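Local coordinates for 4-amino-4-deoxy-L-arabinose transferase or related glycosyltransferases of PMT family (Cupriavidus metallidurans, PDB 5EZM), which probably transfers aminoarabinose from a polyprenyl-phosphate carrier to lipid A, as a membrane-embedded, zinc-binding glycosyltransferase of the GT-C fold, at residues A[295-309]-A[353-367]. Numbering follows the deposited sequence.
With MPG ([(Z)-octadec-9-enyl] (2R)-2,3-bis(oxidanyl)propanoate), chain B; MPG ([(Z)-octadec-9-enyl] (2R)-2,3-bis(oxidanyl)propanoate), chain O; MPG ([(Z)-octadec-9-enyl] (2R)-2,3-bis(oxidanyl)propanoate), chain E; MPG ([(Z)-octadec-9-enyl] (2R)-2,3-bis(oxidanyl)propanoate), chain D.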
ATOM      1  N   GLY A 295      -4.167  -0.287  13.306  1.00 62.83           N
ATOM      2  CA  GLY A 295      -3.022   0.175  12.548  1.00 62.67           C
ATOM      3  C   GLY A 295      -2.083   1.077  13.310  1.00 63.01           C
ATOM      4  O   GLY A 295      -0.976   1.345  12.834  1.00 62.81           O
ATOM      5  N   PHE A 296      -2.507   1.559  14.473  1.00 63.78           N
ATOM      6  CA  PHE A 296      -1.669   2.333  15.378  1.00 64.10           C
ATOM      7  C   PHE A 296      -1.628   1.673  16.753  1.00 67.25           C
ATOM      8  O   PHE A 296      -1.553   2.352  17.779  1.00 69.96           O
ATOM      9  CB  PHE A 296      -2.177   3.770  15.477  1.00 62.37           C
ATOM     10  CG  PHE A 296      -1.093   4.790  15.665  1.00 61.41           C
ATOM     11  CD1 PHE A 296      -0.133   4.988  14.685  1.00 57.76           C
ATOM     12  CD2 PHE A 296      -1.046   5.571  16.811  1.00 62.10           C
ATOM     13  CE1 PHE A 296       0.865   5.933  14.850  1.00 56.69           C
ATOM     14  CE2 PHE A 296      -0.055   6.519  16.978  1.00 61.29           C
ATOM     15  CZ  PHE A 296       0.904   6.699  15.995  1.00 59.25           C
ATOM     16  N   LEU A 297      -1.672   0.337  16.771  1.00 65.32           N
ATOM     17  CA  LEU A 297      -1.949  -0.394  18.006  1.00 65.67           C
ATOM     18  C   LEU A 297      -0.902  -0.182  19.095  1.00 63.12           C
ATOM     19  O   LEU A 297      -1.293   0.093  20.242  1.00 64.08           O
ATOM     20  CB  LEU A 297      -2.128  -1.882  17.687  1.00 68.20           C
ATOM     21  CG  LEU A 297      -2.562  -2.784  18.843  1.00 70.73           C
ATOM     22  CD1 LEU A 297      -3.904  -2.339  19.403  1.00 70.80           C
ATOM     23  CD2 LEU A 297      -2.627  -4.225  18.382  1.00 72.06           C
ATOM     24  N   PRO A 298       0.408  -0.293  18.837  1.00 61.55           N
ATOM     25  CA  PRO A 298       1.380  -0.109  19.929  1.00 62.05           C
ATOM     26  C   PRO A 298       1.320   1.259  20.597  1.00 62.29           C
ATOM     27  O   PRO A 298       1.945   1.436  21.650  1.00 62.28           O
ATOM     28  CB  PRO A 298       2.737  -0.336  19.241  1.00 61.72           C
ATOM     29  CG  PRO A 298       2.473  -0.191  17.787  1.00 59.98           C
ATOM     30  CD  PRO A 298       1.083  -0.690  17.589  1.00 60.90           C
ATOM     31  N   TRP A 299       0.588   2.222  20.035  1.00 61.73           N
ATOM     32  CA  TRP A 299       0.434   3.535  20.644  1.00 62.37           C
ATOM     33  C   TRP A 299      -1.007   3.826  21.046  1.00 61.77           C
ATOM     34  O   TRP A 299      -1.314   4.959  21.439  1.00 63.79           O
ATOM     35  CB  TRP A 299       0.946   4.625  19.697  1.00 64.57           C
ATOM     36  CG  TRP A 299       2.249   4.278  19.025  1.00 67.00           C
ATOM     37  CD1 TRP A 299       2.454   4.074  17.689  1.00 65.22           C
ATOM     38  CD2 TRP A 299       3.521   4.084  19.658  1.00 68.88           C
ATOM     39  NE1 TRP A 299       3.772   3.773  17.453  1.00 64.35           N
ATOM     40  CE2 TRP A 299       4.449   3.771  18.644  1.00 67.26           C
ATOM     41  CE3 TRP A 299       3.965   4.149  20.983  1.00 71.09           C
ATOM     42  CZ2 TRP A 299       5.795   3.519  18.915  1.00 68.24           C
ATOM     43  CZ3 TRP A 299       5.301   3.899  21.249  1.00 72.05           C
ATOM     44  CH2 TRP A 299       6.200   3.591  20.219  1.00 70.84           C
ATOM     45  N   ALA A 300      -1.897   2.831  20.966  1.00 59.50           N
ATOM     46  CA  ALA A 300      -3.301   3.064  21.295  1.00 61.46           C
ATOM     47  C   ALA A 300      -3.458   3.611  22.709  1.00 62.85           C
ATOM     48  O   ALA A 300      -4.295   4.491  22.953  1.00 63.17           O
ATOM     49  CB  ALA A 300      -4.101   1.774  21.125  1.00 61.41           C
ATOM     50  N   GLY A 301      -2.637   3.127  23.644  1.00 63.82           N
ATOM     51  CA  GLY A 301      -2.700   3.587  25.020  1.00 64.22           C
ATOM     52  C   GLY A 301      -2.444   5.070  25.196  1.00 66.08           C
ATOM     53  O   GLY A 301      -2.856   5.640  26.212  1.00 66.84           O
ATOM     54  N   ILE A 302      -1.776   5.715  24.239  1.00 66.62           N
ATOM     55  CA  ILE A 302      -1.531   7.150  24.322  1.00 70.57           C
ATOM     56  C   ILE A 302      -2.408   7.933  23.354  1.00 72.51           C
ATOM     57  O   ILE A 302      -2.158   9.124  23.126  1.00 72.09           O
ATOM     58  CB  ILE A 302      -0.045   7.498  24.107  1.00 70.21           C
ATOM     59  CG1 ILE A 302       0.386   7.212  22.667  1.00 67.92           C
ATOM     60  CG2 ILE A 302       0.836   6.763  25.109  1.00 69.45           C
ATOM     61  CD1 ILE A 302       1.728   7.804  22.306  1.00 66.48           C
ATOM     62  N   PHE A 303      -3.433   7.303  22.779  1.00 72.66           N
ATOM     63  CA  PHE A 303      -4.352   8.045  21.919  1.00 74.70           C
ATOM     64  C   PHE A 303      -4.949   9.277  22.595  1.00 77.35           C
ATOM     65  O   PHE A 303      -5.034  10.325  21.931  1.00 77.24           O
ATOM     66  CB  PHE A 303      -5.458   7.115  21.396  1.00 76.14           C
ATOM     67  CG  PHE A 303      -5.292   6.736  19.949  1.00 78.33           C
ATOM     68  CD1 PHE A 303      -5.179   7.716  18.973  1.00 79.56           C
ATOM     69  CD2 PHE A 303      -5.252   5.406  19.563  1.00 78.85           C
ATOM     70  CE1 PHE A 303      -5.023   7.376  17.640  1.00 78.98           C
ATOM     71  CE2 PHE A 303      -5.096   5.058  18.230  1.00 78.55           C
ATOM     72  CZ  PHE A 303      -4.983   6.045  17.268  1.00 78.53           C
ATOM     73  N   PRO A 304      -5.369   9.244  23.868  1.00 78.29           N
ATOM     74  CA  PRO A 304      -5.749  10.510  24.518  1.00 79.56           C
ATOM     75  C   PRO A 304      -4.622  11.525  24.542  1.00 80.29           C
ATOM     76  O   PRO A 304      -4.847  12.704  24.238  1.00 81.67           O
ATOM     77  CB  PRO A 304      -6.150  10.066  25.932  1.00 79.76           C
ATOM     78  CG  PRO A 304      -6.579   8.656  25.768  1.00 76.62           C
ATOM     79  CD  PRO A 304      -5.671   8.084  24.729  1.00 75.79           C
ATOM     80  N   LYS A 305      -3.404  11.094  24.878  1.00 80.05           N
ATOM     81  CA  LYS A 305      -2.262  11.998  24.927  1.00 79.63           C
ATOM     82  C   LYS A 305      -1.890  12.551  23.558  1.00 84.07           C
ATOM     83  O   LYS A 305      -1.078  13.480  23.486  1.00 83.56           O
ATOM     84  CB  LYS A 305      -1.067  11.284  25.562  1.00 75.46           C
ATOM     85  CG  LYS A 305      -1.171  11.191  27.076  1.00 77.63           C
ATOM     86  CD  LYS A 305      -0.287  10.102  27.661  1.00 79.36           C
ATOM     87  CE  LYS A 305      -0.434  10.055  29.182  1.00 84.28           C
ATOM     88  NZ  LYS A 305       0.240   8.869  29.787  1.00 85.83           N
ATOM     89  N   LEU A 306      -2.455  12.006  22.477  1.00 87.81           N
ATOM     90  CA  LEU A 306      -2.326  12.650  21.174  1.00 88.92           C
ATOM     91  C   LEU A 306      -3.233  13.869  21.076  1.00 93.87           C
ATOM     92  O   LEU A 306      -2.813  14.926  20.590  1.00 95.84           O
ATOM     93  CB  LEU A 306      -2.646  11.656  20.059  1.00 84.84           C
ATOM     94  CG  LEU A 306      -1.754  10.420  19.969  1.00 81.07           C
ATOM     95  CD1 LEU A 306      -1.975   9.712  18.644  1.00 78.11           C
ATOM     96  CD2 LEU A 306      -0.299  10.805  20.141  1.00 81.26           C
ATOM     97  N   TRP A 307      -4.480  13.741  21.537  1.00 96.02           N
ATOM     98  CA  TRP A 307      -5.389  14.881  21.568  1.00 99.19           C
ATOM     99  C   TRP A 307      -4.800  16.025  22.386  1.00102.15           C
ATOM    100  O   TRP A 307      -4.688  17.160  21.906  1.00102.56           O
ATOM    101  CB  TRP A 307      -6.743  14.442  22.130  1.00 99.46           C
ATOM    102  CG  TRP A 307      -7.737  15.554  22.282  1.00100.50           C
ATOM    103  CD1 TRP A 307      -8.005  16.264  23.416  1.00101.63           C
ATOM    104  CD2 TRP A 307      -8.601  16.079  21.267  1.00100.05           C
ATOM    105  NE1 TRP A 307      -8.980  17.200  23.169  1.00103.54           N
ATOM    106  CE2 TRP A 307      -9.363  17.106  21.858  1.00101.90           C
ATOM    107  CE3 TRP A 307      -8.803  15.782  19.915  1.00 97.93           C
ATOM    108  CZ2 TRP A 307     -10.310  17.838  21.145  1.00102.14           C
ATOM    109  CZ3 TRP A 307      -9.746  16.508  19.210  1.00 99.02           C
ATOM    110  CH2 TRP A 307     -10.488  17.525  19.826  1.00100.65           C
ATOM    111  N   THR A 308      -4.365  15.731  23.614  1.00104.73           N
ATOM    112  CA  THR A 308      -3.794  16.741  24.499  1.00106.93           C
ATOM    113  C   THR A 308      -2.463  17.240  23.949  1.00103.52           C
ATOM    114  O   THR A 308      -1.769  18.039  24.591  1.00105.72           O
ATOM    115  CB  THR A 308      -3.604  16.188  25.914  1.00109.50           C
ATOM    116  OG1 THR A 308      -2.636  15.133  25.897  1.00109.77           O
ATOM    117  CG2 THR A 308      -4.916  15.658  26.465  1.00108.61           C
ATOM    118  N   ALA A 309      -2.096  16.760  22.762  1.00 97.54           N
ATOM    119  CA  ALA A 309      -0.903  17.230  22.083  1.00 95.98           C
ATOM    120  C   ALA A 309      -1.199  18.360  21.109  1.00 98.08           C
ATOM    121  O   ALA A 309      -0.339  19.223  20.899  1.00100.04           O
ATOM    122  CB  ALA A 309      -0.232  16.068  21.350  1.00 93.83           C
ATOM    123  N   ILE A 353      -1.509   8.265   9.129  1.00 62.54           N
ATOM    124  CA  ILE A 353      -0.520   7.716  10.059  1.00 61.70           C
ATOM    125  C   ILE A 353       0.664   8.654  10.277  1.00 66.03           C
ATOM    126  O   ILE A 353       1.045   8.864  11.440  1.00 68.51           O
ATOM    127  CB  ILE A 353      -0.086   6.312   9.600  1.00 58.43           C
ATOM    128  CG1 ILE A 353      -1.296   5.379   9.535  1.00 58.50           C
ATOM    129  CG2 ILE A 353       0.975   5.745  10.535  1.00 55.88           C
ATOM    130  CD1 ILE A 353      -1.990   5.180  10.865  1.00 59.43           C
ATOM    131  N   PRO A 354       1.291   9.234   9.239  1.00 65.02           N
ATOM    132  CA  PRO A 354       2.428  10.140   9.506  1.00 63.48           C
ATOM    133  C   PRO A 354       2.091  11.255  10.482  1.00 63.84           C
ATOM    134  O   PRO A 354       2.849  11.494  11.433  1.00 62.63           O
ATOM    135  CB  PRO A 354       2.773  10.680   8.112  1.00 62.09           C
ATOM    136  CG  PRO A 354       2.312   9.636   7.184  1.00 60.68           C
ATOM    137  CD  PRO A 354       1.066   9.073   7.790  1.00 61.48           C
ATOM    138  N   ALA A 355       0.960  11.937  10.277  1.00 64.67           N
ATOM    139  CA  ALA A 355       0.537  12.978  11.207  1.00 67.66           C
ATOM    140  C   ALA A 355       0.442  12.431  12.625  1.00 67.40           C
ATOM    141  O   ALA A 355       1.004  13.008  13.567  1.00 67.19           O
ATOM    142  CB  ALA A 355      -0.803  13.565  10.761  1.00 69.15           C
ATOM    143  N   LEU A 356      -0.254  11.300  12.791  1.00 64.42           N
ATOM    144  CA  LEU A 356      -0.296  10.629  14.085  1.00 60.22           C
ATOM    145  C   LEU A 356       1.110  10.419  14.631  1.00 62.17           C
ATOM    146  O   LEU A 356       1.380  10.699  15.807  1.00 66.74           O
ATOM    147  CB  LEU A 356      -1.029   9.293  13.965  1.00 52.75           C
ATOM    148  CG  LEU A 356      -2.515   9.371  13.621  1.00 49.83           C
ATOM    149  CD1 LEU A 356      -3.100   7.974  13.503  1.00 48.39           C
ATOM    150  CD2 LEU A 356      -3.267  10.191  14.660  1.00 48.48           C
ATOM    151  N   GLY A 357       2.025   9.953  13.773  1.00 58.74           N
ATOM    152  CA  GLY A 357       3.413   9.815  14.185  1.00 60.08           C
ATOM    153  C   GLY A 357       3.947  11.071  14.840  1.00 64.70           C
ATOM    154  O   GLY A 357       4.447  11.036  15.970  1.00 66.11           O
ATOM    155  N   ILE A 358       3.799  12.213  14.157  1.00 64.67           N
ATOM    156  CA  ILE A 358       4.221  13.487  14.733  1.00 63.42           C
ATOM    157  C   ILE A 358       3.615  13.657  16.118  1.00 65.42           C
ATOM    158  O   ILE A 358       4.326  13.900  17.101  1.00 67.91           O
ATOM    159  CB  ILE A 358       3.834  14.653  13.806  1.00 62.31           C
ATOM    160  CG1 ILE A 358       4.494  14.490  12.437  1.00 60.34           C
ATOM    161  CG2 ILE A 358       4.212  15.989  14.438  1.00 63.43           C
ATOM    162  CD1 ILE A 358       4.183  15.622  11.484  1.00 62.01           C
ATOM    163  N   LEU A 359       2.294  13.486  16.220  1.00 66.46           N
ATOM    164  CA  LEU A 359       1.639  13.610  17.516  1.00 68.51           C
ATOM    165  C   LEU A 359       2.251  12.643  18.521  1.00 68.87           C
ATOM    166  O   LEU A 359       2.620  13.037  19.634  1.00 70.72           O
ATOM    167  CB  LEU A 359       0.135  13.374  17.376  1.00 68.61           C
ATOM    168  CG  LEU A 359      -0.620  14.445  16.584  1.00 69.91           C
ATOM    169  CD1 LEU A 359      -2.126  14.218  16.653  1.00 68.86           C
ATOM    170  CD2 LEU A 359      -0.258  15.831  17.094  1.00 73.29           C
ATOM    171  N   ALA A 360       2.413  11.379  18.121  1.00 66.63           N
ATOM    172  CA  ALA A 360       3.055  10.412  19.003  1.00 66.72           C
ATOM    173  C   ALA A 360       4.404  10.938  19.470  1.00 68.96           C
ATOM    174  O   ALA A 360       4.710  10.932  20.670  1.00 71.31           O
ATOM    175  CB  ALA A 360       3.206   9.069  18.290  1.00 63.84           C
ATOM    176  N   GLY A 361       5.190  11.472  18.527  1.00 66.60           N
ATOM    177  CA  GLY A 361       6.505  11.985  18.865  1.00 65.92           C
ATOM    178  C   GLY A 361       6.475  12.995  19.993  1.00 71.15           C
ATOM    179  O   GLY A 361       7.355  13.000  20.856  1.00 74.21           O
ATOM    180  N   VAL A 362       5.453  13.852  20.022  1.00 71.81           N
ATOM    181  CA  VAL A 362       5.422  14.830  21.102  1.00 73.37           C
ATOM    182  C   VAL A 362       4.838  14.209  22.364  1.00 71.76           C
ATOM    183  O   VAL A 362       5.310  14.480  23.474  1.00 74.17           O
ATOM    184  CB  VAL A 362       4.676  16.110  20.674  1.00 76.13           C
ATOM    185  CG1 VAL A 362       5.220  16.614  19.353  1.00 75.79           C
ATOM    186  CG2 VAL A 362       3.184  15.892  20.580  1.00 76.30           C
ATOM    187  N   ALA A 363       3.844  13.326  22.220  1.00 67.87           N
ATOM    188  CA  ALA A 363       3.233  12.730  23.402  1.00 69.07           C
ATOM    189  C   ALA A 363       4.259  11.915  24.176  1.00 72.62           C
ATOM    190  O   ALA A 363       4.494  12.156  25.368  1.00 75.33           O
ATOM    191  CB  ALA A 363       2.033  11.872  23.005  1.00 67.22           C
ATOM    192  N   LEU A 364       4.912  10.969  23.495  1.00 72.17           N
ATOM    193  CA  LEU A 364       5.995  10.216  24.117  1.00 72.27           C
ATOM    194  C   LEU A 364       7.063  11.143  24.677  1.00 76.17           C
ATOM    195  O   LEU A 364       7.705  10.817  25.682  1.00 77.58           O
ATOM    196  CB  LEU A 364       6.607   9.245  23.103  1.00 67.20           C
ATOM    197  CG  LEU A 364       5.647   8.237  22.461  1.00 64.95           C
ATOM    198  CD1 LEU A 364       6.307   7.490  21.308  1.00 61.66           C
ATOM    199  CD2 LEU A 364       5.123   7.258  23.500  1.00 64.45           C
ATOM    200  N   ASP A 365       7.247  12.317  24.063  1.00 77.20           N
ATOM    201  CA  ASP A 365       8.286  13.226  24.527  1.00 79.11           C
ATOM    202  C   ASP A 365       7.988  13.791  25.908  1.00 79.61           C
ATOM    203  O   ASP A 365       8.920  14.192  26.611  1.00 80.00           O
ATOM    204  CB  ASP A 365       8.472  14.366  23.528  1.00 80.57           C
ATOM    205  CG  ASP A 365       9.693  15.205  23.830  1.00 81.25           C
ATOM    206  OD1 ASP A 365      10.662  14.653  24.394  1.00 80.47           O
ATOM    207  OD2 ASP A 365       9.681  16.412  23.505  1.00 82.24           O
ATOM    208  N   ARG A 366       6.722  13.817  26.320  1.00 79.80           N
ATOM    209  CA  ARG A 366       6.345  14.363  27.616  1.00 80.13           C
ATOM    210  C   ARG A 366       6.163  13.292  28.682  1.00 78.52           C
ATOM    211  O   ARG A 366       5.846  13.626  29.829  1.00 79.68           O
ATOM    212  CB  ARG A 366       5.060  15.185  27.481  1.00 82.55           C
ATOM    213  CG  ARG A 366       5.171  16.332  26.492  1.00 86.49           C
ATOM    214  CD  ARG A 366       3.826  17.006  26.271  1.00 92.18           C
ATOM    215  NE  ARG A 366       3.921  18.123  25.333  1.00 97.43           N
ATOM    216  CZ  ARG A 366       2.874  18.792  24.859  1.00100.83           C
ATOM    217  NH1 ARG A 366       1.644  18.456  25.232  1.00101.18           N
ATOM    218  NH2 ARG A 366       3.056  19.795  24.010  1.00102.09           N
ATOM    219  N   LEU A 367       6.368  12.023  28.344  1.00 77.11           N
ATOM    220  CA  LEU A 367       6.118  10.935  29.279  1.00 77.11           C
ATOM    221  C   LEU A 367       7.262  10.775  30.272  1.00 79.14           C
ATOM    222  O   LEU A 367       8.439  10.820  29.903  1.00 80.68           O
ATOM    223  CB  LEU A 367       5.911   9.622  28.526  1.00 74.40           C
ATOM    224  CG  LEU A 367       4.696   9.555  27.603  1.00 73.53           C
ATOM    225  CD1 LEU A 367       4.586   8.174  26.974  1.00 71.44           C
ATOM    226  CD2 LEU A 367       3.428   9.909  28.364  1.00 72.49           C
TER
HETATM  227  C2  MPG B 630      -8.606  14.272  27.253  1.00 80.60           C
HETATM  228  C3  MPG B 630      -8.646  13.453  25.968  1.00 81.23           C
HETATM  229  C4  MPG B 630      -9.824  13.847  25.092  1.00 80.86           C
HETATM  230  C5  MPG B 630      -9.965  12.981  23.831  1.00 79.65           C
HETATM  231  C6  MPG B 630     -11.126  13.461  22.945  1.00 79.17           C
HETATM  232  C1  MPG B 630      -7.560  13.761  28.246  1.00 79.57           C
HETATM  233  C2  MPG O 614      -8.149   4.371  22.662  1.00 86.01           C
HETATM  234  C3  MPG O 614      -8.014   3.861  24.093  1.00 85.77           C
HETATM  235  C4  MPG O 614      -6.940   4.608  24.870  1.00 85.16           C
HETATM  236  C5  MPG O 614      -6.854   4.187  26.346  1.00 84.18           C
HETATM  237  C6  MPG O 614      -6.044   5.184  27.190  1.00 83.92           C
HETATM  238  C7  MPG O 614      -6.242   4.963  28.702  1.00 84.96           C
HETATM  239  C8  MPG O 614      -5.838   6.198  29.544  1.00 84.98           C
HETATM  240  C1  MPG O 614      -9.306   3.717  21.903  1.00 85.34           C
HETATM  241  C2  MPG E 604      -8.245   9.181  15.075  1.00 85.03           C
HETATM  242  C3  MPG E 604      -9.261   8.443  15.939  1.00 85.25           C
HETATM  243  C4  MPG E 604      -8.596   7.640  17.047  1.00 85.68           C
HETATM  244  C5  MPG E 604      -9.575   6.714  17.788  1.00 85.23           C
HETATM  245  C6  MPG E 604      -8.953   6.117  19.063  1.00 84.98           C
HETATM  246  C1  MPG E 604      -8.904   9.980  13.948  1.00 84.97           C
HETATM  247  C2  MPG D 603      -8.842  10.177  19.745  1.00 74.42           C
HETATM  248  C3  MPG D 603      -7.447  10.741  19.497  1.00 73.89           C
HETATM  249  C4  MPG D 603      -7.354  11.547  18.208  1.00 71.48           C
HETATM  250  C5  MPG D 603      -5.964  12.176  18.001  1.00 67.73           C
HETATM  251  C6  MPG D 603      -5.891  13.014  16.714  1.00 65.48           C
HETATM  252  C1  MPG D 603      -9.038   9.703  21.190  1.00 73.62           C
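In the transmembrane part of this GT-C glycosyltransferase, a knob-into-hole contact sets Leu-306 of helix 303-309 among Leu-356, Leu-359, Ala-360 and Ala-363 of helix 353-365. The two axes cross nearly perpendicularly, at 93°. CD2 of Leu-306 enters the hole, 3.8 Å from Ala-363 CB, while its CD1 faces Leu-356 CD2. Farther along, Ala-309 CB meets Val-362 CG2 at 3.5 Å. In the 3-10 segment 297-301, the six-membered ring of Trp-299 takes Leu-364 CD1 over its face, a CH-pi contact of 4.2 Å to the ring centroid; its NE1 is hydrogen-bonded to Ala-144 O of helix 135-147. Ile-302 reaches the same leucine with CD1, 3.6 Å from Leu-364 CD2. Phe-296 lies between Leu-356 CB on one face and Trp-299 CD1 on the other, with Ala-360 CB at its edge. The Phe-303 ring has Leu-356 CD2 at its edge and the MPG of chain E over one face, its C4 3.6 Å from Phe-303 CE1. Were Phe-303 cut back to an alanine, this lipid chain and Leu-356 CD2 would probably lose the ring that both touch. Interlocking apolar side chains thus join the segments by shape, with lipid chains against the outer flank of Phe-303 and Leu-306.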